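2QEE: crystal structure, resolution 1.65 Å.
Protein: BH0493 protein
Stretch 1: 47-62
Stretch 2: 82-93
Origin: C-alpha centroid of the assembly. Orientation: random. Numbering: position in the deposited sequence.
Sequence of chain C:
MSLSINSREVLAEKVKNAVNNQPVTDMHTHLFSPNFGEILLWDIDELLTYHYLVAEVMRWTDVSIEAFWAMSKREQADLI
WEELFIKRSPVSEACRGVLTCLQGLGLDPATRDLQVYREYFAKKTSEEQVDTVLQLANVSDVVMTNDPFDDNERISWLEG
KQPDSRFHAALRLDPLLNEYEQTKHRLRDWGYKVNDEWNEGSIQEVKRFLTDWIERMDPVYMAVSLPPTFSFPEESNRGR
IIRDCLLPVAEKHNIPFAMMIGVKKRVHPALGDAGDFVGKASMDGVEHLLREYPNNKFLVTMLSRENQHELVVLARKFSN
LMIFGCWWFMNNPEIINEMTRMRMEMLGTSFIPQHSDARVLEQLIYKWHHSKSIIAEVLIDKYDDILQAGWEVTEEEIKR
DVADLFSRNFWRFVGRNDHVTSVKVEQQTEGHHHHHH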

ATOM      1  N   LEU C  47      31.134   4.913   3.964  1.00 18.54           N
ATOM      2  CA  LEU C  47      29.963   3.996   4.055  1.00 16.03           C
ATOM      3  C   LEU C  47      29.199   4.192   5.354  1.00 17.98           C
ATOM      4  O   LEU C  47      27.999   4.340   5.366  1.00 18.73           O
ATOM      5  CB  LEU C  47      30.365   2.525   3.949  1.00 15.93           C
ATOM      6  CG  LEU C  47      30.744   2.045   2.548  1.00 17.43           C
ATOM      7  CD1 LEU C  47      31.302   0.594   2.599  1.00 20.63           C
ATOM      8  CD2 LEU C  47      29.517   2.128   1.597  1.00 20.64           C
ATOM      9  N   LEU C  48      29.930   4.199   6.472  1.00 16.70           N
ATOM     10  CA  LEU C  48      29.312   4.326   7.775  1.00 17.59           C
ATOM     11  C   LEU C  48      28.708   5.702   8.060  1.00 17.86           C
ATOM     12  O   LEU C  48      27.773   5.813   8.841  1.00 20.27           O
ATOM     13  CB  LEU C  48      30.361   3.974   8.833  1.00 17.24           C
ATOM     14  CG  LEU C  48      30.561   2.460   9.000  1.00 14.34           C
ATOM     15  CD1 LEU C  48      31.818   2.206   9.894  1.00 15.87           C
ATOM     16  CD2 LEU C  48      29.339   1.680   9.603  1.00 15.99           C
ATOM     17  N   THR C  49      29.230   6.752   7.424  1.00 18.61           N
ATOM     18  CA  THR C  49      28.717   8.106   7.700  1.00 19.57           C
ATOM     19  C   THR C  49      27.764   8.622   6.601  1.00 20.12           C
ATOM     20  O   THR C  49      27.399   9.804   6.579  1.00 22.90           O
ATOM     21  CB  THR C  49      29.897   9.077   7.954  1.00 19.32           C
ATOM     22  OG1 THR C  49      30.747   9.048   6.805  1.00 21.37           O
ATOM     23  CG2 THR C  49      30.684   8.639   9.158  1.00 21.58           C
ATOM     24  N   TYR C  50      27.380   7.728   5.692  1.00 18.96           N
ATOM     25  CA  TYR C  50      26.251   7.880   4.748  1.00 19.20           C
ATOM     26  C   TYR C  50      25.088   8.486   5.550  1.00 18.01           C
ATOM     27  O   TYR C  50      24.886   8.089   6.712  1.00 17.90           O
ATOM     28  CB  TYR C  50      25.822   6.457   4.326  1.00 19.92           C
ATOM     29  CG  TYR C  50      24.793   6.322   3.197  1.00 25.95           C
ATOM     30  CD1 TYR C  50      24.672   7.281   2.193  1.00 20.32           C
ATOM     31  CD2 TYR C  50      24.004   5.162   3.104  1.00 17.63           C
ATOM     32  CE1 TYR C  50      23.780   7.093   1.094  1.00 20.81           C
ATOM     33  CE2 TYR C  50      23.105   4.962   2.008  1.00 20.22           C
ATOM     34  CZ  TYR C  50      23.012   5.909   1.009  1.00 21.71           C
ATOM     35  OH  TYR C  50      22.121   5.725  -0.036  1.00 22.26           O
ATOM     36  N   HIS C  51      24.324   9.408   4.953  1.00 18.82           N
ATOM     37  CA  HIS C  51      23.308  10.125   5.720  1.00 18.86           C
ATOM     38  C   HIS C  51      22.178   9.209   6.186  1.00 21.07           C
ATOM     39  O   HIS C  51      21.518   9.496   7.194  1.00 20.40           O
ATOM     40  CB  HIS C  51      22.779  11.353   4.978  1.00 19.35           C
ATOM     41  CG  HIS C  51      21.989  11.061   3.730  1.00 26.55           C
ATOM     42  ND1 HIS C  51      20.638  10.776   3.749  1.00 27.95           N
ATOM     43  CD2 HIS C  51      22.354  11.040   2.428  1.00 25.73           C
ATOM     44  CE1 HIS C  51      20.202  10.622   2.509  1.00 20.63           C
ATOM     45  NE2 HIS C  51      21.222  10.776   1.691  1.00 29.65           N
ATOM     46  N   TYR C  52      21.928   8.117   5.452  1.00 22.68           N
ATOM     47  CA  TYR C  52      20.914   7.164   5.935  1.00 20.02           C
ATOM     48  C   TYR C  52      21.272   6.680   7.332  1.00 18.03           C
ATOM     49  O   TYR C  52      20.391   6.446   8.164  1.00 18.99           O
ATOM     50  CB  TYR C  52      20.784   5.924   5.024  1.00 20.12           C
ATOM     51  CG  TYR C  52      20.189   6.100   3.651  1.00 23.16           C
ATOM     52  CD1 TYR C  52      20.386   7.245   2.897  1.00 25.30           C
ATOM     53  CD2 TYR C  52      19.493   5.028   3.029  1.00 29.80           C
ATOM     54  CE1 TYR C  52      19.861   7.355   1.598  1.00 18.63           C
ATOM     55  CE2 TYR C  52      18.952   5.137   1.701  1.00 21.27           C
ATOM     56  CZ  TYR C  52      19.147   6.297   1.017  1.00 32.50           C
ATOM     57  OH  TYR C  52      18.636   6.410  -0.236  1.00 22.06           O
ATOM     58  N   LEU C  53      22.562   6.466   7.572  1.00 15.43           N
ATOM     59  CA  LEU C  53      23.033   5.951   8.852  1.00 16.52           C
ATOM     60  C   LEU C  53      23.116   7.036   9.908  1.00 16.69           C
ATOM     61  O   LEU C  53      22.919   6.743  11.083  1.00 16.39           O
ATOM     62  CB  LEU C  53      24.363   5.207   8.724  1.00 16.89           C
ATOM     63  CG  LEU C  53      24.256   3.882   7.918  1.00 17.04           C
ATOM     64  CD1 LEU C  53      25.570   3.143   7.934  1.00 23.88           C
ATOM     65  CD2 LEU C  53      23.170   2.984   8.508  1.00 23.12           C
ATOM     66  N   VAL C  54      23.376   8.269   9.483  1.00 18.05           N
ATOM     67  CA  VAL C  54      23.232   9.410  10.427  1.00 19.08           C
ATOM     68  C   VAL C  54      21.807   9.507  11.025  1.00 19.51           C
ATOM     69  O   VAL C  54      21.635   9.524  12.268  1.00 18.10           O
ATOM     70  CB  VAL C  54      23.646  10.729   9.747  1.00 21.09           C
ATOM     71  CG1 VAL C  54      23.441  11.918  10.705  1.00 23.54           C
ATOM     72  CG2 VAL C  54      25.109  10.624   9.309  1.00 21.76           C
ATOM     73  N   ALA C  55      20.791   9.422  10.162  1.00 18.21           N
ATOM     74  CA  ALA C  55      19.403   9.402  10.652  1.00 18.18           C
ATOM     75  C   ALA C  55      19.239   8.255  11.658  1.00 16.91           C
ATOM     76  O   ALA C  55      18.720   8.436  12.768  1.00 16.51           O
ATOM     77  CB  ALA C  55      18.441   9.232   9.469  1.00 16.42           C
ATOM     78  N   GLU C  56      19.706   7.048  11.307  1.00 17.08           N
ATOM     79  CA  GLU C  56      19.468   5.913  12.178  1.00 14.77           C
ATOM     80  C   GLU C  56      20.202   6.031  13.526  1.00 14.85           C
ATOM     81  O   GLU C  56      19.614   5.729  14.546  1.00 15.86           O
ATOM     82  CB  GLU C  56      19.821   4.606  11.457  1.00 16.63           C
ATOM     83  CG  GLU C  56      18.799   4.351  10.307  1.00 15.05           C
ATOM     84  CD  GLU C  56      19.097   3.073   9.538  1.00 16.16           C
ATOM     85  OE1 GLU C  56      19.593   2.095  10.160  1.00 16.96           O
ATOM     86  OE2 GLU C  56      18.816   3.107   8.312  1.00 15.98           O
ATOM     87  N   VAL C  57      21.445   6.527  13.511  1.00 15.81           N
ATOM     88  CA  VAL C  57      22.219   6.558  14.789  1.00 15.92           C
ATOM     89  C   VAL C  57      21.569   7.610  15.716  1.00 16.19           C
ATOM     90  O   VAL C  57      21.497   7.436  16.954  1.00 17.69           O
ATOM     91  CB  VAL C  57      23.741   6.837  14.568  1.00 17.80           C
ATOM     92  CG1 VAL C  57      24.049   8.327  14.157  1.00 16.41           C
ATOM     93  CG2 VAL C  57      24.524   6.393  15.773  1.00 16.39           C
ATOM     94  N   MET C  58      21.034   8.654  15.088  1.00 17.51           N
ATOM     95  CA  MET C  58      20.418   9.721  15.910  1.00 18.94           C
ATOM     96  C   MET C  58      19.148   9.245  16.651  1.00 19.90           C
ATOM     97  O   MET C  58      18.763   9.860  17.652  1.00 19.40           O
ATOM     98  CB  MET C  58      20.201  11.014  15.103  1.00 18.14           C
ATOM     99  CG  MET C  58      21.474  11.762  14.617  1.00 20.47           C
ATOM    100  SD  MET C  58      22.829  12.011  15.863  1.00 32.80           S
ATOM    101  CE  MET C  58      21.832  12.739  17.010  1.00 19.87           C
ATOM    102  N   ARG C  59      18.517   8.134  16.222  1.00 19.96           N
ATOM    103  CA  ARG C  59      17.412   7.553  17.007  1.00 19.42           C
ATOM    104  C   ARG C  59      17.863   6.846  18.260  1.00 20.36           C
ATOM    105  O   ARG C  59      17.059   6.629  19.122  1.00 20.95           O
ATOM    106  CB  ARG C  59      16.579   6.550  16.186  1.00 20.31           C
ATOM    107  CG  ARG C  59      15.755   7.254  15.093  1.00 18.70           C
ATOM    108  CD  ARG C  59      14.690   6.322  14.462  1.00 18.12           C
ATOM    109  NE  ARG C  59      13.790   5.733  15.459  1.00 14.30           N
ATOM    110  CZ  ARG C  59      12.864   6.441  16.132  1.00 15.61           C
ATOM    111  NH1 ARG C  59      12.677   7.725  15.861  1.00 13.13           N
ATOM    112  NH2 ARG C  59      12.112   5.861  17.035  1.00 16.57           N
ATOM    113  N   TRP C  60      19.155   6.481  18.367  1.00 18.69           N
ATOM    114  CA  TRP C  60      19.652   5.721  19.512  1.00 19.01           C
ATOM    115  C   TRP C  60      20.584   6.479  20.413  1.00 19.56           C
ATOM    116  O   TRP C  60      20.569   6.267  21.630  1.00 22.65           O
ATOM    117  CB  TRP C  60      20.427   4.481  19.025  1.00 19.13           C
ATOM    118  CG  TRP C  60      19.555   3.302  18.606  1.00 16.69           C
ATOM    119  CD1 TRP C  60      19.471   2.737  17.318  1.00 16.94           C
ATOM    120  CD2 TRP C  60      18.733   2.494  19.455  1.00 17.96           C
ATOM    121  NE1 TRP C  60      18.621   1.663  17.346  1.00 16.55           N
ATOM    122  CE2 TRP C  60      18.144   1.491  18.637  1.00 14.04           C
ATOM    123  CE3 TRP C  60      18.388   2.543  20.815  1.00 16.43           C
ATOM    124  CZ2 TRP C  60      17.271   0.535  19.148  1.00 14.61           C
ATOM    125  CZ3 TRP C  60      17.519   1.579  21.337  1.00 20.42           C
ATOM    126  CH2 TRP C  60      16.967   0.585  20.497  1.00 16.80           C
ATOM    127  N   THR C  61      21.410   7.324  19.820  1.00 19.51           N
ATOM    128  CA  THR C  61      22.600   7.799  20.555  1.00 22.77           C
ATOM    129  C   THR C  61      22.199   8.943  21.479  1.00 23.65           C
ATOM    130  O   THR C  61      21.265   9.668  21.182  1.00 22.52           O
ATOM    131  CB  THR C  61      23.763   8.226  19.621  1.00 23.77           C
ATOM    132  OG1 THR C  61      24.935   8.505  20.413  1.00 24.68           O
ATOM    133  CG2 THR C  61      23.441   9.412  18.799  1.00 20.70           C
ATOM    134  N   ASP C  62      22.926   9.080  22.596  1.00 27.27           N
ATOM    135  CA  ASP C  62      22.767  10.242  23.472  1.00 31.12           C
ATOM    136  C   ASP C  62      23.688  11.391  23.070  1.00 29.80           C
ATOM    137  O   ASP C  62      23.555  12.497  23.599  1.00 29.19           O
ATOM    138  CB  ASP C  62      23.016   9.854  24.925  1.00 34.20           C
ATOM    139  CG  ASP C  62      22.163   8.674  25.354  1.00 52.41           C
ATOM    140  OD1 ASP C  62      20.915   8.795  25.386  1.00 47.55           O
ATOM    141  OD2 ASP C  62      22.741   7.608  25.632  1.00 52.35           O
TER
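Stretch 2 (82-93) EELFIKRSPVSE

Two helices that cross nearly at right angles can share only a small patch of surface, and the segments that follow them often complete the contact. Stretch 2 of BH0493 protein illustrates this. In stretch 1 a helix begins at His-51, after Tyr-50 at the N-cap position, and runs through Val-57; stretch 2 enters already helical, the helix having begun earlier in the chain, and widens into a pi-type turn where Lys-87 N donates to Glu-82 O at 2.9 Å, and then continues as an extended loop through Arg-88 and Ser-89. The two axes cross at 91° and approach to 9.7 Å. The CA atoms come nearest at Val-57 and Leu-84, whose CA atoms lie 6.4 Å apart.

Leu-84 is accordingly the hub. Its CA-to-CB bond points sideways, but the m,t rotamer brings its end onto the first helix: CD1 lies 3.8 Å from Glu-56 CB and 4.0 Å from Leu-53 CD2, while Leu-84 CD2 packs 3.6 Å from Trp-60 CD1. Further toward the start of stretch 1, Leu-48 CD2 meets Phe-85 CE2 at 3.6 Å, extending the apolar patch.

Polar contacts add to this apolar patch. Trp-60 carries the guanidinium of Arg-88 flat on one face, with planes 11° apart and centres 3.9 Å apart; Arg-88 CD also sits over the five-membered ring. The arginine is held in that pose by Glu-83, since Arg-88 NH1 donates to Glu-83 OE1 at 2.8 Å, within a salt bridge, and to Glu-83 O at 2.9 Å. The other carboxylate oxygen, Glu-83 OE2, accepts from Thr-61 OG1 at 3.0 Å, and a water links it to Asp-62 N. At the end of the loop, in the N-cap position before the next helix, Ser-92 OG donates to Glu-56 OE1 at 2.7 Å, fastening the far end of stretch 2 to the same helix.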

ATOM      1  N   GLU C  82      29.483   1.375  16.775  1.00 16.75           N
ATOM      2  CA  GLU C  82      29.092   0.953  18.113  1.00 17.29           C
ATOM      3  C   GLU C  82      27.558   0.962  18.325  1.00 17.94           C
ATOM      4  O   GLU C  82      27.013  -0.016  18.837  1.00 18.20           O
ATOM      5  CB  GLU C  82      29.804   1.845  19.151  1.00 18.09           C
ATOM      6  CG  GLU C  82      29.464   1.533  20.589  1.00 30.00           C
ATOM      7  CD  GLU C  82      30.016   0.193  21.095  1.00 28.63           C
ATOM      8  OE1 GLU C  82      30.912  -0.419  20.441  1.00 31.62           O
ATOM      9  OE2 GLU C  82      29.514  -0.255  22.147  1.00 35.84           O
ATOM     10  N   GLU C  83      26.879   2.027  17.894  1.00 18.40           N
ATOM     11  CA  GLU C  83      25.467   2.214  18.241  1.00 17.86           C
ATOM     12  C   GLU C  83      24.546   1.336  17.387  1.00 18.73           C
ATOM     13  O   GLU C  83      23.546   0.868  17.887  1.00 16.89           O
ATOM     14  CB  GLU C  83      25.038   3.666  18.028  1.00 18.21           C
ATOM     15  CG  GLU C  83      25.793   4.675  18.988  1.00 16.25           C
ATOM     16  CD  GLU C  83      25.132   4.788  20.367  1.00 30.18           C
ATOM     17  OE1 GLU C  83      24.155   4.075  20.648  1.00 25.49           O
ATOM     18  OE2 GLU C  83      25.568   5.650  21.184  1.00 29.18           O
ATOM     19  N   LEU C  84      24.904   1.147  16.118  1.00 18.94           N
ATOM     20  CA  LEU C  84      23.970   0.426  15.185  1.00 16.66           C
ATOM     21  C   LEU C  84      24.404  -0.999  14.852  1.00 17.25           C
ATOM     22  O   LEU C  84      23.617  -1.769  14.306  1.00 16.60           O
ATOM     23  CB  LEU C  84      23.885   1.188  13.881  1.00 16.26           C
ATOM     24  CG  LEU C  84      23.286   2.589  13.896  1.00 15.92           C
ATOM     25  CD1 LEU C  84      23.151   3.090  12.509  1.00 13.21           C
ATOM     26  CD2 LEU C  84      21.942   2.679  14.695  1.00 18.64           C
ATOM     27  N   PHE C  85      25.654  -1.350  15.120  1.00 15.97           N
ATOM     28  CA  PHE C  85      26.109  -2.705  14.855  1.00 16.17           C
ATOM     29  C   PHE C  85      26.427  -3.502  16.120  1.00 16.50           C
ATOM     30  O   PHE C  85      26.239  -4.739  16.156  1.00 14.87           O
ATOM     31  CB  PHE C  85      27.336  -2.710  13.916  1.00 15.12           C
ATOM     32  CG  PHE C  85      27.076  -2.132  12.557  1.00 15.49           C
ATOM     33  CD1 PHE C  85      27.080  -2.974  11.447  1.00 13.26           C
ATOM     34  CD2 PHE C  85      26.860  -0.753  12.375  1.00 13.36           C
ATOM     35  CE1 PHE C  85      26.816  -2.486  10.152  1.00 12.52           C
ATOM     36  CE2 PHE C  85      26.633  -0.227  11.121  1.00 13.31           C
ATOM     37  CZ  PHE C  85      26.619  -1.113   9.987  1.00 12.83           C
ATOM     38  N   ILE C  86      27.032  -2.840  17.121  1.00 16.80           N
ATOM     39  CA  ILE C  86      27.440  -3.561  18.330  1.00 18.45           C
ATOM     40  C   ILE C  86      26.342  -3.597  19.409  1.00 17.07           C
ATOM     41  O   ILE C  86      26.039  -4.651  19.959  1.00 18.32           O
ATOM     42  CB  ILE C  86      28.820  -2.973  18.898  1.00 16.38           C
ATOM     43  CG1 ILE C  86      29.900  -2.981  17.815  1.00 17.58           C
ATOM     44  CG2 ILE C  86      29.290  -3.716  20.121  1.00 20.40           C
ATOM     45  CD1 ILE C  86      30.115  -4.403  17.137  1.00 20.76           C
ATOM     46  N   LYS C  87      25.736  -2.447  19.725  1.00 16.88           N
ATOM     47  CA  LYS C  87      24.742  -2.340  20.797  1.00 15.99           C
ATOM     48  C   LYS C  87      23.344  -2.791  20.370  1.00 17.92           C
ATOM     49  O   LYS C  87      22.502  -3.013  21.219  1.00 17.14           O
ATOM     50  CB  LYS C  87      24.621  -0.864  21.243  1.00 16.17           C
ATOM     51  CG  LYS C  87      25.911  -0.371  22.007  1.00 18.18           C
ATOM     52  CD  LYS C  87      25.658   1.106  22.330  1.00 25.75           C
ATOM     53  CE  LYS C  87      26.723   1.683  23.227  1.00 33.00           C
ATOM     54  NZ  LYS C  87      26.158   2.957  23.824  1.00 37.64           N
ATOM     55  N   ARG C  88      23.073  -2.778  19.053  1.00 16.64           N
ATOM     56  CA  ARG C  88      21.902  -3.460  18.499  1.00 17.62           C
ATOM     57  C   ARG C  88      22.344  -4.213  17.233  1.00 16.81           C
ATOM     58  O   ARG C  88      23.369  -3.870  16.627  1.00 17.47           O
ATOM     59  CB  ARG C  88      20.739  -2.493  18.172  1.00 17.45           C
ATOM     60  CG  ARG C  88      20.193  -1.697  19.340  1.00 18.66           C
ATOM     61  CD  ARG C  88      21.032  -0.400  19.496  1.00 19.52           C
ATOM     62  NE  ARG C  88      20.866   0.230  20.831  1.00 18.01           N
ATOM     63  CZ  ARG C  88      21.551   1.335  21.181  1.00 17.98           C
ATOM     64  NH1 ARG C  88      22.434   1.857  20.333  1.00 18.57           N
ATOM     65  NH2 ARG C  88      21.360   1.893  22.387  1.00 22.52           N
ATOM     66  N   SER C  89      21.610  -5.259  16.852  1.00 15.72           N
ATOM     67  CA  SER C  89      22.016  -5.985  15.624  1.00 15.87           C
ATOM     68  C   SER C  89      21.778  -5.111  14.405  1.00 14.83           C
ATOM     69  O   SER C  89      20.768  -4.420  14.357  1.00 15.38           O
ATOM     70  CB  SER C  89      21.259  -7.328  15.484  1.00 15.19           C
ATOM     71  OG  SER C  89      21.640  -8.195  16.562  1.00 17.03           O
ATOM     72  N   PRO C  90      22.714  -5.104  13.416  1.00 15.67           N
ATOM     73  CA  PRO C  90      22.639  -4.264  12.242  1.00 13.74           C
ATOM     74  C   PRO C  90      21.625  -4.812  11.225  1.00 14.29           C
ATOM     75  O   PRO C  90      22.004  -5.067  10.077  1.00 15.62           O
ATOM     76  CB  PRO C  90      24.047  -4.328  11.661  1.00 12.43           C
ATOM     77  CG  PRO C  90      24.638  -5.611  12.089  1.00 14.66           C
ATOM     78  CD  PRO C  90      24.001  -5.847  13.471  1.00 16.22           C
ATOM     79  N   VAL C  91      20.356  -4.880  11.648  1.00 12.28           N
ATOM     80  CA  VAL C  91      19.298  -5.478  10.780  1.00 13.84           C
ATOM     81  C   VAL C  91      18.648  -4.554   9.769  1.00 15.24           C
ATOM     82  O   VAL C  91      17.970  -5.072   8.830  1.00 14.44           O
ATOM     83  CB  VAL C  91      18.163  -6.152  11.584  1.00 13.82           C
ATOM     84  CG1 VAL C  91      18.705  -7.473  12.331  1.00 13.57           C
ATOM     85  CG2 VAL C  91      17.554  -5.160  12.591  1.00 16.21           C
ATOM     86  N   SER C  92      18.746  -3.237   9.944  1.00 13.01           N
ATOM     87  CA  SER C  92      18.165  -2.313   8.931  1.00 12.94           C
ATOM     88  C   SER C  92      18.797  -2.521   7.562  1.00 12.85           C
ATOM     89  O   SER C  92      19.913  -3.060   7.448  1.00 13.85           O
ATOM     90  CB  SER C  92      18.289  -0.844   9.328  1.00 15.38           C
ATOM     91  OG  SER C  92      19.627  -0.414   9.102  1.00 14.87           O
ATOM     92  N   GLU C  93      18.083  -2.060   6.518  1.00 13.37           N
ATOM     93  CA  GLU C  93      18.616  -2.213   5.174  1.00 12.61           C
ATOM     94  C   GLU C  93      19.988  -1.526   4.970  1.00 13.64           C
ATOM     95  O   GLU C  93      20.900  -2.112   4.350  1.00 13.14           O
ATOM     96  CB  GLU C  93      17.605  -1.692   4.155  1.00 11.92           C
ATOM     97  CG  GLU C  93      18.034  -1.650   2.711  1.00 12.51           C
ATOM     98  CD  GLU C  93      18.464  -3.010   2.083  1.00 13.69           C
ATOM     99  OE1 GLU C  93      18.275  -4.090   2.661  1.00 12.95           O
ATOM    100  OE2 GLU C  93      19.059  -2.912   0.990  1.00 16.11           O
TER
HETATM  101  O   HOH W   1      24.744   7.163  23.208  1.00 34.78           O